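Local coordinates for glyoxalase family protein, putative (PDB 2QQZ) that is of unknown function but belongs to the glyoxalase/bleomycin resistance/dioxygenase superfamily, whose paired beta-alpha-beta-beta-beta modules typically shape a metal or ligand pocket, at residues 75-81 with 118-124; 29-34 with 90-95; 15-19 with 113-117. All coordinates share one frame; numbering follows the deposited sequence. Where two conformers were deposited one is given.

Contact 1: residues 75-81 with 118-124; sequences HPAFYVL and RIEFMEN. With SO4 (sulfate ion), chain D.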
# COMPACT_ATOMS: atom_id res chain seq x y z
N HIS A 75 -6.19 2.85 0.78
CA HIS A 75 -5.63 2.01 1.80
C HIS A 75 -4.89 0.79 1.20
O HIS A 75 -5.08 0.48 0.01
CB HIS A 75 -6.79 1.52 2.68
CG HIS A 75 -7.78 0.67 1.94
ND1 HIS A 75 -8.77 1.21 1.14
CD2 HIS A 75 -7.89 -0.67 1.84
CE1 HIS A 75 -9.48 0.23 0.61
NE2 HIS A 75 -8.95 -0.92 0.99
N PRO A 76 -4.04 0.12 2.00
CA PRO A 76 -3.50 -1.19 1.70
C PRO A 76 -4.51 -2.32 2.05
O PRO A 76 -5.30 -2.21 3.03
CB PRO A 76 -2.27 -1.27 2.65
CG PRO A 76 -2.74 -0.40 3.83
CD PRO A 76 -3.51 0.67 3.26
N ALA A 77 -4.42 -3.40 1.25
CA ALA A 77 -5.27 -4.59 1.42
C ALA A 77 -4.39 -5.83 1.62
O ALA A 77 -3.51 -6.13 0.80
CB ALA A 77 -6.27 -4.76 0.27
N PHE A 78 -4.62 -6.50 2.75
CA PHE A 78 -3.85 -7.67 3.20
C PHE A 78 -4.61 -8.93 2.93
O PHE A 78 -5.80 -9.00 3.17
CB PHE A 78 -3.55 -7.56 4.68
CG PHE A 78 -2.74 -6.37 5.01
CD1 PHE A 78 -1.36 -6.40 4.85
CD2 PHE A 78 -3.34 -5.21 5.44
CE1 PHE A 78 -0.59 -5.27 5.15
CE2 PHE A 78 -2.57 -4.07 5.71
CZ PHE A 78 -1.20 -4.11 5.58
N TYR A 79 -3.90 -9.92 2.39
CA TYR A 79 -4.47 -11.24 2.14
C TYR A 79 -4.40 -12.03 3.44
O TYR A 79 -3.31 -12.06 4.11
CB TYR A 79 -3.75 -11.99 0.99
CG TYR A 79 -4.60 -13.17 0.50
CD1 TYR A 79 -5.49 -13.00 -0.56
CD2 TYR A 79 -4.59 -14.41 1.17
CE1 TYR A 79 -6.29 -14.05 -1.01
CE2 TYR A 79 -5.43 -15.48 0.73
CZ TYR A 79 -6.25 -15.27 -0.37
OH TYR A 79 -7.09 -16.23 -0.85
N VAL A 80 -5.54 -12.64 3.80
CA VAL A 80 -5.73 -13.40 5.06
C VAL A 80 -6.16 -14.88 4.81
O VAL A 80 -7.10 -15.14 4.06
CB VAL A 80 -6.76 -12.63 5.97
CG1 VAL A 80 -7.15 -13.41 7.15
CG2 VAL A 80 -6.19 -11.23 6.41
N LEU A 81 -5.47 -15.86 5.42
CA LEU A 81 -5.98 -17.23 5.47
C LEU A 81 -7.08 -17.35 6.50
O LEU A 81 -6.92 -16.83 7.62
CB LEU A 81 -4.87 -18.16 5.89
CG LEU A 81 -3.96 -18.72 4.82
CD1 LEU A 81 -2.89 -19.69 5.49
CD2 LEU A 81 -4.81 -19.49 3.81
N ARG A 118 -7.78 3.49 7.35
CA ARG A 118 -8.46 2.27 6.84
C ARG A 118 -7.45 1.20 6.41
O ARG A 118 -6.45 1.49 5.71
CB ARG A 118 -9.33 2.63 5.67
CG ARG A 118 -10.00 1.43 4.98
CD ARG A 118 -11.28 1.95 4.23
NE ARG A 118 -12.38 2.11 5.20
CZ ARG A 118 -13.67 2.25 4.86
NH1 ARG A 118 -14.04 2.31 3.58
NH2 ARG A 118 -14.59 2.41 5.81
N ILE A 119 -7.73 -0.03 6.80
CA ILE A 119 -6.96 -1.22 6.41
C ILE A 119 -8.04 -2.21 5.93
O ILE A 119 -9.09 -2.30 6.58
CB ILE A 119 -6.30 -1.90 7.65
CG1 ILE A 119 -5.33 -0.92 8.31
CG2 ILE A 119 -5.61 -3.23 7.26
CD1 ILE A 119 -4.20 -0.44 7.38
N GLU A 120 -7.76 -2.93 4.84
CA GLU A 120 -8.66 -3.95 4.33
C GLU A 120 -8.03 -5.33 4.46
O GLU A 120 -6.79 -5.49 4.31
CB GLU A 120 -8.92 -3.67 2.87
CG GLU A 120 -9.73 -4.83 2.16
CD GLU A 120 -9.85 -4.56 0.69
OE1 GLU A 120 -9.66 -3.37 0.29
OE2 GLU A 120 -10.10 -5.54 -0.08
N PHE A 121 -8.85 -6.30 4.86
CA PHE A 121 -8.50 -7.71 4.88
C PHE A 121 -9.38 -8.47 3.90
O PHE A 121 -10.61 -8.23 3.83
CB PHE A 121 -8.63 -8.22 6.30
CG PHE A 121 -7.73 -7.50 7.27
CD1 PHE A 121 -6.34 -7.70 7.25
CD2 PHE A 121 -8.25 -6.59 8.18
CE1 PHE A 121 -5.51 -7.06 8.14
CE2 PHE A 121 -7.41 -5.94 9.04
CZ PHE A 121 -6.05 -6.17 9.02
N MSE A 122 -8.76 -9.35 3.09
CA MSE A 122 -9.50 -10.11 2.09
C MSE A 122 -9.00 -11.56 1.92
O MSE A 122 -7.85 -11.82 2.18
CB MSE A 122 -9.36 -9.46 0.73
CG MSE A 122 -7.91 -9.27 0.32
SE MSE A 122 -8.00 -8.76 -1.58
CE MSE A 122 -8.09 -10.58 -2.38
N GLU A 123 -9.88 -12.44 1.45
CA GLU A 123 -9.49 -13.78 1.02
C GLU A 123 -10.35 -14.19 -0.15
O GLU A 123 -11.54 -13.87 -0.19
CB GLU A 123 -9.62 -14.75 2.20
CG GLU A 123 -9.04 -16.13 1.94
CD GLU A 123 -9.24 -17.08 3.09
OE1 GLU A 123 -10.17 -16.88 3.90
OE2 GLU A 123 -8.48 -18.07 3.17
N ASN A 124 -9.79 -14.89 -1.13
CA ASN A 124 -10.65 -15.50 -2.15
C ASN A 124 -11.61 -16.53 -1.56
O ASN A 124 -11.26 -17.27 -0.61
CB ASN A 124 -9.81 -16.11 -3.26
CG ASN A 124 -8.88 -15.10 -3.87
OD1 ASN A 124 -9.25 -13.95 -4.06
ND2 ASN A 124 -7.66 -15.51 -4.15
S SO4 D . -17.44 4.03 3.46
O1 SO4 D . -17.08 2.69 3.87
O2 SO4 D . -17.23 4.24 2.04
O3 SO4 D . -18.85 4.16 3.81
O4 SO4 D . -16.71 5.03 4.19
O HOH W 1 -7.20 -18.51 0.90
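Parallel strands 76-80 and 118-124 are the first and last strands of the second beta-alpha-beta-beta-beta module of the glyoxalase fold, laid side by side in its sheet. Four backbone bonds join them: Glu-120 N to Pro-76 O, Phe-78 N to Glu-120 O, Met-122 N to Phe-78 O and Val-80 N to Met-122 O, and the pairing runs in step from Ala-77/Glu-120 to Tyr-79/Met-122. On the face carrying Glu-120, His-75 NE2 donates to Glu-120 OE1 at 2.6 Å, nearly straight (175°) and in the plane of the imidazole; the carboxylate, turned 47° from the ring, accepts with its anti lone pair. His-75 CG stands between its backbone N and carbonyl carbon (chi1 63°), which lays the ring across the start of the Glu-120 side chain, while Arg-118 CG packs over one face, 4.2 Å from the His-75 ring centroid. With His-75 ND1 bonded to the carbonyl of Arg-73, both nitrogens of the His-75 ring are engaged, which fixes the rotation of the ring. Farther out, Arg-118 NH1 and NH2 share sulfate O1 at the guanidinium edge; the ion probably came from the crystallisation liquor.

At the other end Asn-124 N donates to Tyr-79 OH (3.0 Å), and a water links that hydroxyl to Glu-123 OE2. The Glu-123 carboxylate also accepts from the backbone N of Lys-82 and Ile-83, at the start of helix 83-92. On the reverse face Ile-119 CG2 meets the edge of the Phe-78 ring, 3.5 Å from CE2, and Val-80 CG2 lies 3.6 Å from Phe-121 CD1. Phe-86 of helix 83-92 meets Phe-121 edge-to-face on this side. Strand 106-112 flanks 118-124, while beyond 76-80 an antiparallel strand of the second subunit continues the sheet.

Contact 2: residues 29-34 with 90-95; sequences FYGETI and LIKQGI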
# COMPACT_ATOMS: atom_id res chain seq x y z
N PHE A 29 -1.88 -2.43 18.19
CA PHE A 29 -2.82 -2.80 17.17
C PHE A 29 -2.21 -3.71 16.08
O PHE A 29 -2.67 -4.86 15.91
CB PHE A 29 -3.46 -1.56 16.53
CG PHE A 29 -4.43 -1.89 15.42
CD1 PHE A 29 -5.78 -2.18 15.71
CD2 PHE A 29 -4.00 -1.90 14.10
CE1 PHE A 29 -6.68 -2.45 14.68
CE2 PHE A 29 -4.89 -2.16 13.06
CZ PHE A 29 -6.23 -2.45 13.37
N TYR A 30 -1.15 -3.23 15.42
CA TYR A 30 -0.55 -3.99 14.33
C TYR A 30 0.11 -5.28 14.79
O TYR A 30 0.06 -6.32 14.08
CB TYR A 30 0.43 -3.11 13.53
CG TYR A 30 -0.29 -2.12 12.66
CD1 TYR A 30 -0.86 -2.50 11.43
CD2 TYR A 30 -0.41 -0.79 13.07
CE1 TYR A 30 -1.56 -1.58 10.65
CE2 TYR A 30 -1.11 0.14 12.29
CZ TYR A 30 -1.69 -0.27 11.08
OH TYR A 30 -2.36 0.64 10.27
N GLY A 31 0.70 -5.21 15.98
CA GLY A 31 1.42 -6.31 16.56
C GLY A 31 0.49 -7.19 17.37
O GLY A 31 0.27 -8.34 16.99
N GLU A 32 -0.05 -6.68 18.46
CA GLU A 32 -0.85 -7.55 19.32
C GLU A 32 -2.19 -7.95 18.69
O GLU A 32 -2.48 -9.14 18.54
CB GLU A 32 -1.02 -6.97 20.73
CG GLU A 32 0.14 -7.27 21.69
CD GLU A 32 0.47 -8.77 21.82
OE1 GLU A 32 -0.33 -9.55 22.39
OE2 GLU A 32 1.55 -9.15 21.36
N THR A 33 -2.97 -6.96 18.29
CA THR A 33 -4.34 -7.19 17.89
C THR A 33 -4.46 -7.97 16.60
O THR A 33 -5.19 -8.98 16.52
CB THR A 33 -5.09 -5.86 17.75
OG1 THR A 33 -5.04 -5.17 19.02
CG2 THR A 33 -6.57 -6.10 17.37
N ILE A 34 -3.73 -7.52 15.57
CA ILE A 34 -3.87 -8.18 14.31
C ILE A 34 -2.84 -9.30 14.15
O ILE A 34 -2.97 -10.17 13.29
CB ILE A 34 -4.05 -7.19 13.10
CG1 ILE A 34 -2.77 -6.66 12.60
CG2 ILE A 34 -5.10 -6.07 13.31
CD1 ILE A 34 -2.52 -7.38 11.30
N LEU A 90 -10.89 -10.62 15.82
CA LEU A 90 -10.85 -9.17 15.96
C LEU A 90 -12.08 -8.67 16.72
O LEU A 90 -11.97 -7.84 17.61
CB LEU A 90 -10.72 -8.47 14.59
CG LEU A 90 -9.44 -8.73 13.77
CD1 LEU A 90 -9.43 -7.84 12.53
CD2 LEU A 90 -8.12 -8.57 14.56
N ILE A 91 -13.25 -9.19 16.37
CA ILE A 91 -14.47 -8.83 17.08
C ILE A 91 -14.30 -9.20 18.58
O ILE A 91 -14.48 -8.35 19.45
CB ILE A 91 -15.70 -9.49 16.43
CG1 ILE A 91 -16.02 -8.80 15.10
CG2 ILE A 91 -16.91 -9.48 17.38
CD1 ILE A 91 -16.93 -9.60 14.21
N LYS A 92 -13.86 -10.42 18.88
CA LYS A 92 -13.56 -10.83 20.27
C LYS A 92 -12.78 -9.74 21.05
O LYS A 92 -13.03 -9.52 22.24
CB LYS A 92 -12.76 -12.13 20.29
CG LYS A 92 -13.32 -13.21 21.14
CD LYS A 92 -12.66 -14.55 20.78
CE LYS A 92 -11.38 -14.82 21.62
NZ LYS A 92 -11.71 -15.32 23.03
N GLN A 93 -11.86 -9.06 20.38
CA GLN A 93 -11.03 -8.03 20.99
C GLN A 93 -11.64 -6.61 20.93
O GLN A 93 -10.95 -5.61 21.18
CB GLN A 93 -9.63 -8.02 20.33
CG GLN A 93 -8.87 -9.33 20.43
CD GLN A 93 -7.62 -9.33 19.57
OE1 GLN A 93 -7.58 -9.95 18.50
NE2 GLN A 93 -6.59 -8.60 20.02
N GLY A 94 -12.91 -6.50 20.57
CA GLY A 94 -13.58 -5.20 20.53
C GLY A 94 -13.29 -4.31 19.33
O GLY A 94 -13.63 -3.12 19.33
N ILE A 95 -12.66 -4.88 18.30
CA ILE A 95 -12.40 -4.14 17.06
C ILE A 95 -13.64 -4.07 16.18
O ILE A 95 -14.29 -5.09 15.93
CB ILE A 95 -11.22 -4.78 16.26
CG1 ILE A 95 -9.95 -4.80 17.12
CG2 ILE A 95 -10.98 -4.02 14.96
CD1 ILE A 95 -9.52 -3.39 17.59
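Leu-90, in the last full turn of helix 83-92, reaches helix 23-33 with one methyl: CD2 lies 3.5 Å from Thr-33 O and 4.1 Å from Ile-34 CG2. With CG anti to the carbonyl carbon (chi1 -63°) and the chain extended beyond it, CD2 faces Thr-33 and Ile-34. The same leucine also packs on Phe-109 of strand 106-112, so it touches both helix 23-33 and the sheet. Next comes Gln-93, whose extended side chain runs past Thr-33 in the opposite direction, its terminal amide lying alongside the Thr-33 side chain and carbonyl.

Here the helix stops in a Schellman motif: Gly-94, with positive phi (79°), is the C-prime residue, Gly-94 N bonds to Ile-91 O and Ile-95 N to Leu-90 O at 3.1 Å. The reversal turns Ile-95 back toward helix 23-33. Ile-95 CG1 and Thr-33 CG2 then meet tip to tip at 3.6 Å. The threonine methyl faces this contact while its OG1 bonds back to Ala-28 O within its own helix, which satisfies the hydroxyl. Farther along the isoleucine, CD1 comes to the edge of the Phe-29 ring, 4.2 Å from CE1. Both Phe-29 and Ile-95 also rest on Val-111, in strand 106-112.

Contact 3: residues 15-19 with 113-117; sequences QVAAP and DPFGN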
# COMPACT_ATOMS: atom_id res chain seq x y z
N GLN A 15 3.81 2.38 3.34
CA GLN A 15 4.06 3.29 4.42
C GLN A 15 2.72 3.88 4.85
O GLN A 15 2.04 4.50 4.05
CB GLN A 15 5.06 4.37 4.00
CG GLN A 15 5.08 5.44 5.10
CD GLN A 15 6.44 5.87 5.48
OE1 GLN A 15 7.27 5.06 5.86
NE2 GLN A 15 6.68 7.15 5.36
N VAL A 16 2.33 3.65 6.11
CA VAL A 16 1.06 4.17 6.72
C VAL A 16 1.46 5.28 7.70
O VAL A 16 2.40 5.12 8.47
CB VAL A 16 0.38 3.01 7.47
CG1 VAL A 16 -0.82 3.46 8.32
CG2 VAL A 16 -0.03 1.91 6.47
N ALA A 17 0.77 6.41 7.66
CA ALA A 17 1.20 7.55 8.48
C ALA A 17 0.50 7.46 9.84
O ALA A 17 -0.56 6.81 9.97
CB ALA A 17 0.90 8.82 7.79
N ALA A 18 1.08 8.13 10.83
CA ALA A 18 0.59 8.14 12.19
C ALA A 18 1.18 9.35 12.88
O ALA A 18 2.19 9.93 12.41
CB ALA A 18 1.01 6.86 12.90
N PRO A 19 0.57 9.79 13.99
CA PRO A 19 1.17 10.94 14.64
C PRO A 19 2.45 10.67 15.45
O PRO A 19 2.74 9.53 15.82
CB PRO A 19 0.06 11.44 15.57
CG PRO A 19 -0.84 10.26 15.81
CD PRO A 19 -0.69 9.34 14.63
N ASP A 113 -7.28 1.54 11.98
CA ASP A 113 -6.25 1.38 13.04
C ASP A 113 -6.52 2.47 14.12
O ASP A 113 -7.48 3.24 14.00
CB ASP A 113 -4.80 1.42 12.50
CG ASP A 113 -4.37 2.82 11.99
OD1 ASP A 113 -5.07 3.83 12.29
OD2 ASP A 113 -3.29 2.91 11.35
N PRO A 114 -5.70 2.51 15.20
CA PRO A 114 -5.93 3.47 16.26
C PRO A 114 -5.86 4.93 15.78
O PRO A 114 -6.36 5.81 16.49
CB PRO A 114 -4.79 3.16 17.23
CG PRO A 114 -4.49 1.80 16.96
CD PRO A 114 -4.53 1.68 15.52
N PHE A 115 -5.34 5.21 14.57
CA PHE A 115 -5.11 6.62 14.16
C PHE A 115 -6.12 7.02 13.10
O PHE A 115 -6.12 8.16 12.63
CB PHE A 115 -3.69 6.80 13.61
CG PHE A 115 -2.67 6.04 14.41
CD1 PHE A 115 -2.40 6.41 15.75
CD2 PHE A 115 -2.06 4.91 13.88
CE1 PHE A 115 -1.51 5.66 16.54
CE2 PHE A 115 -1.13 4.12 14.67
CZ PHE A 115 -0.88 4.50 15.98
N GLY A 116 -7.02 6.08 12.78
CA GLY A 116 -8.09 6.35 11.87
C GLY A 116 -7.77 5.95 10.42
O GLY A 116 -8.58 6.26 9.55
N ASN A 117 -6.62 5.33 10.16
CA ASN A 117 -6.32 4.79 8.80
C ASN A 117 -7.15 3.52 8.52
O ASN A 117 -7.25 2.64 9.40
CB ASN A 117 -4.84 4.40 8.63
CG ASN A 117 -3.91 5.56 8.87
OD1 ASN A 117 -3.95 6.56 8.15
ND2 ASN A 117 -3.02 5.41 9.85
O HOH W 2 -1.85 6.73 6.42
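Two kinds of interaction join strand 8-18 to the turn 113-117, polar at Asn-117 and apolar at Phe-115. Among the polar ones, Asn-117 ND2 donates to Ala-17 O at 2.8 Å, almost straight out from the carbonyl (C=O...N 171°) though that oxygen is tilted 20° from the amide plane. The second N-H of the same ND2 goes to Asp-113 OD2 (2.9 Å), in the amide plane and on the syn side of the carboxylate; Tyr-30 OH is hydrogen-bonded to OD2 too. Val-16 CG1 slides past the amide in van der Waals contact, 3.3 Å from Asn-117 ND2. Asn-117 OD1 takes a bond from Ala-71 N and another from a water that accepts from Ala-17 N. Inside the turn, Asp-113 OD1 receives Phe-115 N, making an Asx turn, and Asn-117 N from the other face of the carboxylate.

Apolar packing falls to the phenyl ring: Ala-18 CB sits over one face, 4.0 Å from the centroid of Phe-115, and Pro-19 CD comes to 3.6 Å from Phe-115 CD1.

With ND2 giving two bonds and OD1 accepting two, the buried amide has its orientation and flip state settled, and a carboxylate with so many partners would probably favour the charged form.

How the contacts relate
Along the chain the segments run 15-19, 29-34, 75-81, 90-95, 113-117 and 118-124, so contact 2 is nested within the loop closed by contact 3 while contact 1 crosses both. Contact 1 lies within the second sheet, contact 2 joins helix 23-33 to the C-terminal end of helix 83-92, and contact 3 joins the sheet of strand 8-18 to the loop between strands 106-112 and 118-124. Their centres are 14 to 16 Å apart. Tyr-30 bridges them: its OH probably bonds Asp-113 OD2 and packs on Ile-119 CD1. Contacts 1 and 3 both touch the second subunit, where each sheet continues.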